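Local coordinates for protein C2 toxin component I (Clostridium botulinum, PDB 2J3X) that serves as the enzymatic component of the binary C2 toxin, an ADP-ribosyltransferase whose target in host cells is actin, at residues L109-I115 against K131-I136; V160-T166 against Y208-S214; E244-L249 against L281-A285. The protein carries 2 engineered substitutions. One frame throughout, in Å; residues are numbered along the deposited sequence. Where two conformers were deposited one is given.

Contact 1 (L109-I115 against K131-I136); sequences LGINFSI and KVRQQI. With SO4 (sulfate ion), chain O; SO4 (sulfate ion), chain Q.
Residues 109-115 form an irregular loop, extended only at Ile111, Phe113 and Ser114. They run against the direction of the last turns of helix 126-136. CA atoms are nearest for Leu109 with Ile136 (7.1 Å) and Ile111 with Val132 (7.9 Å). Gly110 turns the loop with positive phi (67/26). Its O lies 2.8 Å from Gln135 NE2, a hydrogen bond that is weak because its angle is only 115°. Gln135 reaches over with chi1 and chi2 both t.

Ile111 (chi1 m, chi2 t) points at the helix. Its CD1 fits between Val132 CG1 at 4.2 Å and Ile136 CG2 at 3.9 Å, a hollow one helical turn long. Val132 CG2 in turn meets Ile115 CD1 (3.6 Å).

Phe113 (chi1 p) is the largest bump. Its ring fills a hollow between Lys131, over one face, and Val132 CG2 and Gln135 OE1, at its edge. Lys131 CE is 3.5 Å from the Phe113 ring centroid (CH-pi) and Lys131 NZ 4.6 Å (cation-pi). Phe113 CE1 is 3.8 Å from Val132 CG2, and Phe113 CE2 is 3.4 Å from Gln135 OE1. Lys131 NZ hydrogen-bonds O2 of the chain Q sulfate (2.8 Å), and Ile115 N donates to O2 of the chain O sulfate (2.7 Å); both ions probably come from the crystallisation liquor.

Leu109, Ile115, Val132 and Ile136 also touch strand 206-216. The arrangement is a loop-and-helix layer packed on the beta sheet of an ADP-ribosyltransferase-like domain.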
loop_
_atom_site.group_PDB
_atom_site.type_symbol
_atom_site.label_atom_id
_atom_site.label_comp_id
_atom_site.label_asym_id
_atom_site.label_seq_id
_atom_site.Cartn_x
_atom_site.Cartn_y
_atom_site.Cartn_z
ATOM N N LEU A 109 -1.475 8.543 -6.870
ATOM C CA LEU A 109 -0.109 9.041 -6.730
ATOM C C LEU A 109 -0.068 10.093 -5.631
ATOM O O LEU A 109 0.861 10.857 -5.557
ATOM C CB LEU A 109 0.370 9.645 -8.084
ATOM C CG LEU A 109 0.383 8.640 -9.225
ATOM C CD1 LEU A 109 0.634 9.376 -10.545
ATOM C CD2 LEU A 109 1.457 7.536 -9.036
ATOM N N GLY A 110 -1.114 10.141 -4.797
ATOM C CA GLY A 110 -1.176 11.158 -3.739
ATOM C C GLY A 110 -1.316 12.609 -4.184
ATOM O O GLY A 110 -0.931 13.526 -3.447
ATOM N N ILE A 111 -1.885 12.817 -5.372
ATOM C CA ILE A 111 -2.043 14.161 -5.940
ATOM C C ILE A 111 -3.478 14.566 -5.839
ATOM O O ILE A 111 -4.381 13.971 -6.473
ATOM C CB ILE A 111 -1.585 14.217 -7.430
ATOM C CG1 ILE A 111 -0.089 13.912 -7.523
ATOM C CG2 ILE A 111 -2.031 15.583 -8.096
ATOM C CD1 ILE A 111 0.319 13.755 -9.059
ATOM N N ASN A 112 -3.703 15.564 -4.976
ATOM C CA ASN A 112 -5.053 16.036 -4.753
ATOM C C ASN A 112 -5.274 17.425 -5.323
ATOM O O ASN A 112 -6.346 17.975 -5.136
ATOM C CB ASN A 112 -5.376 16.044 -3.253
ATOM C CG ASN A 112 -5.237 14.649 -2.629
ATOM O OD1 ASN A 112 -5.708 13.663 -3.202
ATOM N ND2 ASN A 112 -4.633 14.590 -1.453
ATOM N N PHE A 113 -4.290 17.952 -6.042
ATOM C CA PHE A 113 -4.394 19.295 -6.650
ATOM C C PHE A 113 -4.601 19.114 -8.136
ATOM O O PHE A 113 -4.365 18.032 -8.676
ATOM C CB PHE A 113 -3.143 20.155 -6.405
ATOM C CG PHE A 113 -1.850 19.458 -6.758
ATOM C CD1 PHE A 113 -1.320 19.512 -8.040
ATOM C CD2 PHE A 113 -1.168 18.745 -5.781
ATOM C CE1 PHE A 113 -0.118 18.836 -8.316
ATOM C CE2 PHE A 113 0.019 18.089 -6.064
ATOM C CZ PHE A 113 0.557 18.155 -7.312
ATOM N N SER A 114 -5.011 20.183 -8.812
ATOM C CA SER A 114 -5.397 20.062 -10.217
ATOM C C SER A 114 -4.166 20.158 -11.111
ATOM O O SER A 114 -3.128 20.748 -10.742
ATOM C CB SER A 114 -6.368 21.189 -10.615
ATOM O OG SER A 114 -5.820 22.434 -10.195
ATOM N N ILE A 115 -4.289 19.523 -12.278
ATOM C CA ILE A 115 -3.156 19.392 -13.165
ATOM C C ILE A 115 -3.299 20.278 -14.416
ATOM O O ILE A 115 -2.353 20.999 -14.781
ATOM C CB ILE A 115 -3.017 17.891 -13.571
ATOM C CG1 ILE A 115 -2.628 17.009 -12.376
ATOM C CG2 ILE A 115 -2.066 17.769 -14.753
ATOM C CD1 ILE A 115 -1.420 17.448 -11.725
ATOM N N LYS A 131 5.879 21.041 -9.702
ATOM C CA LYS A 131 5.277 20.653 -8.425
ATOM C C LYS A 131 5.047 19.140 -8.370
ATOM O O LYS A 131 5.372 18.489 -7.354
ATOM C CB LYS A 131 3.967 21.422 -8.273
ATOM C CG LYS A 131 3.164 21.055 -7.067
ATOM C CD LYS A 131 1.943 21.978 -6.996
ATOM C CE LYS A 131 1.079 21.596 -5.814
ATOM N NZ LYS A 131 1.706 21.881 -4.543
ATOM N N VAL A 132 4.518 18.570 -9.459
ATOM C CA VAL A 132 4.317 17.102 -9.559
ATOM C C VAL A 132 5.668 16.388 -9.460
ATOM O O VAL A 132 5.787 15.445 -8.672
ATOM C CB VAL A 132 3.597 16.724 -10.884
ATOM C CG1 VAL A 132 3.662 15.191 -11.119
ATOM C CG2 VAL A 132 2.116 17.178 -10.869
ATOM N N ARG A 133 6.680 16.846 -10.225
ATOM C CA ARG A 133 8.029 16.245 -10.152
ATOM C C ARG A 133 8.573 16.251 -8.720
ATOM O O ARG A 133 9.062 15.233 -8.224
ATOM C CB ARG A 133 8.994 17.020 -11.034
ATOM C CG ARG A 133 8.848 16.688 -12.501
ATOM C CD ARG A 133 9.689 17.697 -13.310
ATOM N NE ARG A 133 9.731 17.346 -14.729
ATOM C CZ ARG A 133 10.269 18.126 -15.672
ATOM N NH1 ARG A 133 10.728 19.349 -15.346
ATOM N NH2 ARG A 133 10.300 17.720 -16.941
ATOM N N GLN A 134 8.466 17.380 -8.034
ATOM C CA GLN A 134 9.025 17.446 -6.687
ATOM C C GLN A 134 8.289 16.499 -5.726
ATOM O O GLN A 134 8.902 15.860 -4.855
ATOM C CB GLN A 134 9.054 18.896 -6.181
ATOM C CG GLN A 134 10.142 19.731 -6.875
ATOM C CD GLN A 134 11.499 18.981 -6.894
ATOM O OE1 GLN A 134 12.078 18.689 -5.841
ATOM N NE2 GLN A 134 11.963 18.617 -8.088
ATOM N N GLN A 135 6.981 16.339 -5.907
ATOM C CA GLN A 135 6.253 15.482 -4.959
ATOM C C GLN A 135 6.407 13.982 -5.265
ATOM O O GLN A 135 6.536 13.153 -4.333
ATOM C CB GLN A 135 4.799 15.871 -5.032
ATOM C CG GLN A 135 3.889 15.001 -4.225
ATOM C CD GLN A 135 2.483 15.592 -4.137
ATOM O OE1 GLN A 135 2.328 16.802 -3.958
ATOM N NE2 GLN A 135 1.488 14.738 -4.217
ATOM N N ILE A 136 6.386 13.608 -6.555
ATOM C CA ILE A 136 6.271 12.186 -6.847
ATOM C C ILE A 136 7.560 11.439 -7.262
ATOM O O ILE A 136 7.596 10.207 -7.204
ATOM C CB ILE A 136 5.155 11.876 -7.894
ATOM C CG1 ILE A 136 5.612 12.194 -9.321
ATOM C CG2 ILE A 136 3.803 12.615 -7.602
ATOM C CD1 ILE A 136 4.700 11.707 -10.411
HETATM S S SO4 O . -7.480 18.491 -13.391
HETATM O O1 SO4 O . -8.294 17.443 -13.954
HETATM O O2 SO4 O . -6.442 17.859 -12.567
HETATM O O3 SO4 O . -6.846 19.329 -14.397
HETATM O O4 SO4 O . -8.279 19.422 -12.530
HETATM S S SO4 Q . -1.407 21.449 -2.337
HETATM O O1 SO4 Q . -2.434 20.443 -2.122
HETATM O O2 SO4 Q . -0.216 20.751 -2.811
HETATM O O3 SO4 Q . -1.974 22.327 -3.389
HETATM O O4 SO4 Q . -1.028 22.154 -1.136
#

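Contact 2 (V160-T166 against Y208-S214); sequences VPVIVKT and YILIEGS
Strands 162-166 and 208-214 are parallel neighbours in a mixed sheet. Their axes approach to 4.7 Å at -19°. The register pairs Val162 with Ile209, Ile163 with Leu210, Val164 with Ile211 and Lys165 with Glu212.

The backbone ladder has five bonds. Ile209 N donates to Pro161 O (2.9 Å) and Ile163 N to Ile209 O (2.9 Å). Ile211 N donates to Ile163 O (2.8 Å), Lys165 N to Ile211 O (2.8 Å) and Gly213 N to Lys165 O (2.9 Å). Thr166 OG1 (chi1 t) then donates to Gly213 O at 2.7 Å. Outward backbone hydrogen bonds join Val164 to Val102, Thr166 to Gly100, Tyr208 to Thr201, Leu210 to Ile199 and Glu212 to Glu196.

Val162, Val164, Ile209 and Ile211 share one face; Ile209 and Ile211 meet helix 126-136 there. On the other, Ile163 CD1 sits 3.9 Å from the Tyr208 ring centroid, a CH-pi contact.

One water accepts from Lys165 NZ (2.8 Å) and donates to Glu212 OE2 (3.0 Å). Another donates to Lys165 O (3.1 Å) and Glu212 OE1 (2.6 Å). The chemistry implies a central strand pair joined by a continuous backbone ladder and apolar packing, with the Lys165 and Glu212 charges linked through water.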
loop_
_atom_site.group_PDB
_atom_site.type_symbol
_atom_site.label_atom_id
_atom_site.label_comp_id
_atom_site.label_asym_id
_atom_site.label_seq_id
_atom_site.Cartn_x
_atom_site.Cartn_y
_atom_site.Cartn_z
ATOM N N VAL A 160 -8.302 11.911 -17.533
ATOM C CA VAL A 160 -7.324 11.700 -16.443
ATOM C C VAL A 160 -6.025 12.340 -16.959
ATOM O O VAL A 160 -5.530 11.930 -18.001
ATOM C CB VAL A 160 -7.134 10.205 -16.155
ATOM C CG1 VAL A 160 -5.995 9.978 -15.117
ATOM C CG2 VAL A 160 -8.486 9.558 -15.633
ATOM N N PRO A 161 -5.543 13.415 -16.304
ATOM C CA PRO A 161 -4.482 14.252 -16.859
ATOM C C PRO A 161 -3.052 13.735 -16.647
ATOM O O PRO A 161 -2.122 14.437 -16.974
ATOM C CB PRO A 161 -4.689 15.584 -16.142
ATOM C CG PRO A 161 -5.193 15.153 -14.775
ATOM C CD PRO A 161 -6.149 14.042 -15.079
ATOM N N VAL A 162 -2.911 12.538 -16.081
ATOM C CA VAL A 162 -1.584 11.878 -16.012
ATOM C C VAL A 162 -1.629 10.532 -16.705
ATOM O O VAL A 162 -2.684 9.849 -16.741
ATOM C CB VAL A 162 -1.079 11.699 -14.545
ATOM C CG1 VAL A 162 -1.132 13.072 -13.846
ATOM C CG2 VAL A 162 -1.893 10.617 -13.830
ATOM N N ILE A 163 -0.479 10.133 -17.237
ATOM C CA ILE A 163 -0.323 8.823 -17.916
ATOM C C ILE A 163 0.927 8.245 -17.276
ATOM O O ILE A 163 1.923 8.922 -17.196
ATOM C CB ILE A 163 -0.129 8.978 -19.448
ATOM C CG1 ILE A 163 -1.398 9.520 -20.137
ATOM C CG2 ILE A 163 0.172 7.629 -20.109
ATOM C CD1 ILE A 163 -1.053 10.094 -21.485
ATOM N N VAL A 164 0.868 6.996 -16.792
ATOM C CA VAL A 164 2.016 6.366 -16.232
ATOM C C VAL A 164 2.457 5.210 -17.096
ATOM O O VAL A 164 1.720 4.251 -17.231
ATOM C CB VAL A 164 1.669 5.847 -14.782
ATOM C CG1 VAL A 164 2.910 5.243 -14.100
ATOM C CG2 VAL A 164 1.115 7.037 -13.936
ATOM N N LYS A 165 3.637 5.339 -17.689
ATOM C CA LYS A 165 4.181 4.328 -18.648
ATOM C C LYS A 165 5.291 3.556 -17.922
ATOM O O LYS A 165 6.071 4.159 -17.171
ATOM C CB LYS A 165 4.777 5.060 -19.858
ATOM C CG LYS A 165 5.228 4.154 -20.984
ATOM C CD LYS A 165 5.694 4.998 -22.190
ATOM C CE LYS A 165 6.146 4.127 -23.289
ATOM N NZ LYS A 165 6.552 5.093 -24.400
ATOM N N THR A 166 5.310 2.242 -18.078
ATOM C CA THR A 166 6.292 1.422 -17.417
ATOM C C THR A 166 6.668 0.249 -18.317
ATOM O O THR A 166 6.077 0.046 -19.357
ATOM C CB THR A 166 5.800 0.914 -16.028
ATOM O OG1 THR A 166 6.916 0.368 -15.306
ATOM C CG2 THR A 166 4.730 -0.159 -16.179
ATOM N N TYR A 208 -1.144 16.140 -21.109
ATOM C CA TYR A 208 -1.001 15.167 -20.012
ATOM C C TYR A 208 0.359 15.323 -19.402
ATOM O O TYR A 208 1.342 15.701 -20.070
ATOM C CB TYR A 208 -1.080 13.713 -20.539
ATOM C CG TYR A 208 -2.337 13.377 -21.245
ATOM C CD1 TYR A 208 -2.486 13.618 -22.620
ATOM C CD2 TYR A 208 -3.400 12.742 -20.552
ATOM C CE1 TYR A 208 -3.701 13.256 -23.283
ATOM C CE2 TYR A 208 -4.588 12.374 -21.218
ATOM C CZ TYR A 208 -4.735 12.646 -22.557
ATOM O OH TYR A 208 -5.900 12.284 -23.244
ATOM N N ILE A 209 0.465 15.015 -18.120
ATOM C CA ILE A 209 1.796 14.742 -17.588
ATOM C C ILE A 209 2.070 13.239 -17.841
ATOM O O ILE A 209 1.336 12.364 -17.352
ATOM C CB ILE A 209 1.902 15.063 -16.090
ATOM C CG1 ILE A 209 1.818 16.601 -15.888
ATOM C CG2 ILE A 209 3.289 14.568 -15.521
ATOM C CD1 ILE A 209 1.842 17.041 -14.394
ATOM N N LEU A 210 3.129 12.960 -18.619
ATOM C CA LEU A 210 3.538 11.580 -18.935
ATOM C C LEU A 210 4.645 11.257 -17.950
ATOM O O LEU A 210 5.699 11.903 -17.917
ATOM C CB LEU A 210 4.057 11.496 -20.374
ATOM C CG LEU A 210 4.633 10.138 -20.804
ATOM C CD1 LEU A 210 3.532 9.022 -20.787
ATOM C CD2 LEU A 210 5.250 10.349 -22.232
ATOM N N ILE A 211 4.388 10.230 -17.160
ATOM C CA ILE A 211 5.304 9.803 -16.115
ATOM C C ILE A 211 5.899 8.489 -16.537
ATOM O O ILE A 211 5.157 7.546 -16.878
ATOM C CB ILE A 211 4.554 9.615 -14.774
ATOM C CG1 ILE A 211 3.931 10.939 -14.315
ATOM C CG2 ILE A 211 5.496 8.927 -13.707
ATOM C CD1 ILE A 211 2.792 10.739 -13.307
ATOM N N GLU A 212 7.227 8.409 -16.526
ATOM C CA GLU A 212 7.905 7.108 -16.683
ATOM C C GLU A 212 8.135 6.550 -15.282
ATOM O O GLU A 212 8.792 7.178 -14.445
ATOM C CB GLU A 212 9.283 7.284 -17.334
ATOM C CG GLU A 212 9.272 7.974 -18.680
ATOM C CD GLU A 212 8.474 7.225 -19.760
ATOM O OE1 GLU A 212 8.346 5.968 -19.681
ATOM O OE2 GLU A 212 7.998 7.925 -20.700
ATOM N N GLY A 213 7.573 5.379 -15.025
ATOM C CA GLY A 213 7.730 4.749 -13.688
ATOM C C GLY A 213 8.385 3.402 -13.746
ATOM O O GLY A 213 8.251 2.675 -14.754
ATOM N N SER A 214 9.058 3.027 -12.660
ATOM C CA SER A 214 9.632 1.678 -12.572
ATOM C C SER A 214 8.708 0.835 -11.764
ATOM O O SER A 214 8.251 1.261 -10.718
ATOM C CB SER A 214 10.995 1.635 -11.808
ATOM O OG SER A 214 11.919 2.415 -12.495
HETATM O O HOH W 1 8.950 3.779 -18.391
HETATM O O HOH W 2 8.369 6.954 -23.482
#

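Contact 3 (E244-L249 against L281-A285)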
loop_
_atom_site.group_PDB
_atom_site.type_symbol
_atom_site.label_atom_id
_atom_site.label_comp_id
_atom_site.label_asym_id
_atom_site.label_seq_id
_atom_site.Cartn_x
_atom_site.Cartn_y
_atom_site.Cartn_z
ATOM N N GLU A 244 21.721 -4.462 31.130
ATOM C CA GLU A 244 20.938 -3.284 31.469
ATOM C C GLU A 244 19.993 -2.896 30.337
ATOM O O GLU A 244 18.849 -2.521 30.587
ATOM C CB GLU A 244 21.842 -2.127 31.835
ATOM C CG GLU A 244 22.612 -2.346 33.127
ATOM C CD GLU A 244 23.406 -1.136 33.500
ATOM O OE1 GLU A 244 24.065 -0.596 32.592
ATOM O OE2 GLU A 244 23.384 -0.713 34.688
ATOM N N GLN A 245 20.444 -3.041 29.102
ATOM C CA GLN A 245 19.579 -2.776 27.940
ATOM C C GLN A 245 18.391 -3.710 27.906
ATOM O O GLN A 245 17.256 -3.283 27.743
ATOM C CB GLN A 245 20.387 -2.891 26.650
ATOM C CG GLN A 245 21.104 -1.611 26.249
ATOM C CD GLN A 245 22.120 -1.852 25.144
ATOM O OE1 GLN A 245 22.564 -2.989 24.926
ATOM N NE2 GLN A 245 22.489 -0.790 24.431
ATOM N N LEU A 246 18.659 -5.000 28.033
ATOM C CA LEU A 246 17.612 -6.017 28.131
ATOM C C LEU A 246 16.604 -5.725 29.239
ATOM O O LEU A 246 15.393 -5.767 28.992
ATOM C CB LEU A 246 18.239 -7.409 28.309
ATOM C CG LEU A 246 17.208 -8.553 28.341
ATOM C CD1 LEU A 246 16.338 -8.694 27.046
ATOM C CD2 LEU A 246 17.889 -9.885 28.765
ATOM N N GLY A 247 17.090 -5.401 30.444
ATOM C CA GLY A 247 16.173 -5.140 31.565
ATOM C C GLY A 247 15.293 -3.949 31.300
ATOM O O GLY A 247 14.108 -3.973 31.574
ATOM N N ALA A 248 15.872 -2.905 30.730
ATOM C CA ALA A 248 15.103 -1.695 30.431
ATOM C C ALA A 248 14.049 -1.964 29.360
ATOM O O ALA A 248 12.871 -1.593 29.517
ATOM C CB ALA A 248 16.055 -0.539 30.033
ATOM N N LEU A 249 14.436 -2.678 28.293
ATOM C CA LEU A 249 13.456 -3.051 27.269
ATOM C C LEU A 249 12.336 -3.981 27.796
ATOM O O LEU A 249 11.161 -3.766 27.531
ATOM C CB LEU A 249 14.212 -3.639 26.053
ATOM C CG LEU A 249 13.333 -3.986 24.870
ATOM C CD1 LEU A 249 12.395 -2.829 24.385
ATOM C CD2 LEU A 249 14.318 -4.434 23.684
ATOM N N LEU A 281 18.356 3.863 28.072
ATOM C CA LEU A 281 18.662 2.440 27.826
ATOM C C LEU A 281 17.753 1.825 26.748
ATOM O O LEU A 281 18.211 0.973 25.986
ATOM C CB LEU A 281 18.586 1.613 29.136
ATOM C CG LEU A 281 19.747 1.856 30.120
ATOM C CD1 LEU A 281 19.422 1.266 31.520
ATOM C CD2 LEU A 281 20.988 1.264 29.567
ATOM N N ILE A 282 16.471 2.196 26.709
ATOM C CA ILE A 282 15.578 1.614 25.713
ATOM C C ILE A 282 15.991 2.122 24.329
ATOM O O ILE A 282 16.043 1.331 23.372
ATOM C CB ILE A 282 14.129 1.925 26.012
ATOM C CG1 ILE A 282 13.744 1.289 27.355
ATOM C CG2 ILE A 282 13.183 1.400 24.923
ATOM C CD1 ILE A 282 12.510 1.978 27.991
ATOM N N SER A 283 16.286 3.425 24.228
ATOM C CA SER A 283 16.713 3.980 22.930
ATOM C C SER A 283 18.026 3.353 22.514
ATOM O O SER A 283 18.182 3.007 21.346
ATOM C CB SER A 283 16.860 5.515 22.982
ATOM O OG SER A 283 15.579 6.159 22.982
ATOM N N SER A 284 18.947 3.165 23.475
ATOM C CA SER A 284 20.234 2.517 23.254
ATOM C C SER A 284 19.988 1.077 22.701
ATOM O O SER A 284 20.541 0.677 21.658
ATOM C CB SER A 284 20.980 2.440 24.627
ATOM O OG SER A 284 22.271 1.947 24.463
ATOM N N ALA A 285 19.106 0.327 23.369
ATOM C CA ALA A 285 18.789 -1.048 22.925
ATOM C C ALA A 285 18.246 -1.052 21.523
ATOM O O ALA A 285 18.606 -1.928 20.697
ATOM C CB ALA A 285 17.765 -1.700 23.852
#
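Two helices cross steeply here, with short-segment axes 8.3 Å apart at -110°. Glu244 stands at the exposed margin. Its CB is 4.2 Å from Leu281 CD2, and its O is 3.9 Å from Leu281 CD1. The Leu281 side chain thus lies along the start of the segment.

Gln245 follows and is the residue most covered by the other helix. Gln245 CA is 5.3 Å from Leu281 CA. Its CB meets Ala285 CB at 4.0 Å, and its CG lies 3.9 Å from Leu281 O. The amide then extends to Ser284, where NE2 donates to OG at 2.7 Å. The other end of this amide, OE1, is hydrogen-bonded to Ser242 N, just before the segment.

Ala248, one turn on, points toward the second helix. Its CB touches Leu281 CB at 3.4 Å and Ile282 CG1 at 4.0 Å. A small side chain at this point lets the helices come close. Leu249 closes the contact on its buried side. Its CD1 is 4.3 Å from Ile282 CG2, and its CD2 is 4.4 Å from Ala285 CB.

The contact joins helix 243-254 to helix 273-286, within the second ADP-ribosyltransferase-like half of the chain. Nearby, Ile282 also touches Phe346. The chemistry is that of a mixed helix interface: the aliphatic part of Gln245 packs with alanine, leucine and isoleucine, while its amide bonds Ser284 OG.

In the fold
The three contacts follow one another along the chain; none nests in or crosses another. Contact 1 comes first and closes a short loop of 15 residues, folding the segment after strand 98-102 back on helix 126-136. Contact 2 then closes 41 residues, rich in strand, and sets strand 162-168 beside strand 206-216. These two touch: Val132 CG2 is 3.5 Å from Ile209 CD1, and Ile136 CD1 is 3.6 Å from Ile211 CD1. Helix, loop and sheet so share one core in the first ADP-ribosyltransferase-like half. Contact 3 closes 31 largely helical residues in the second half. Its centre lies about 42 Å from that of contact 1 and 48 Å from that of contact 2.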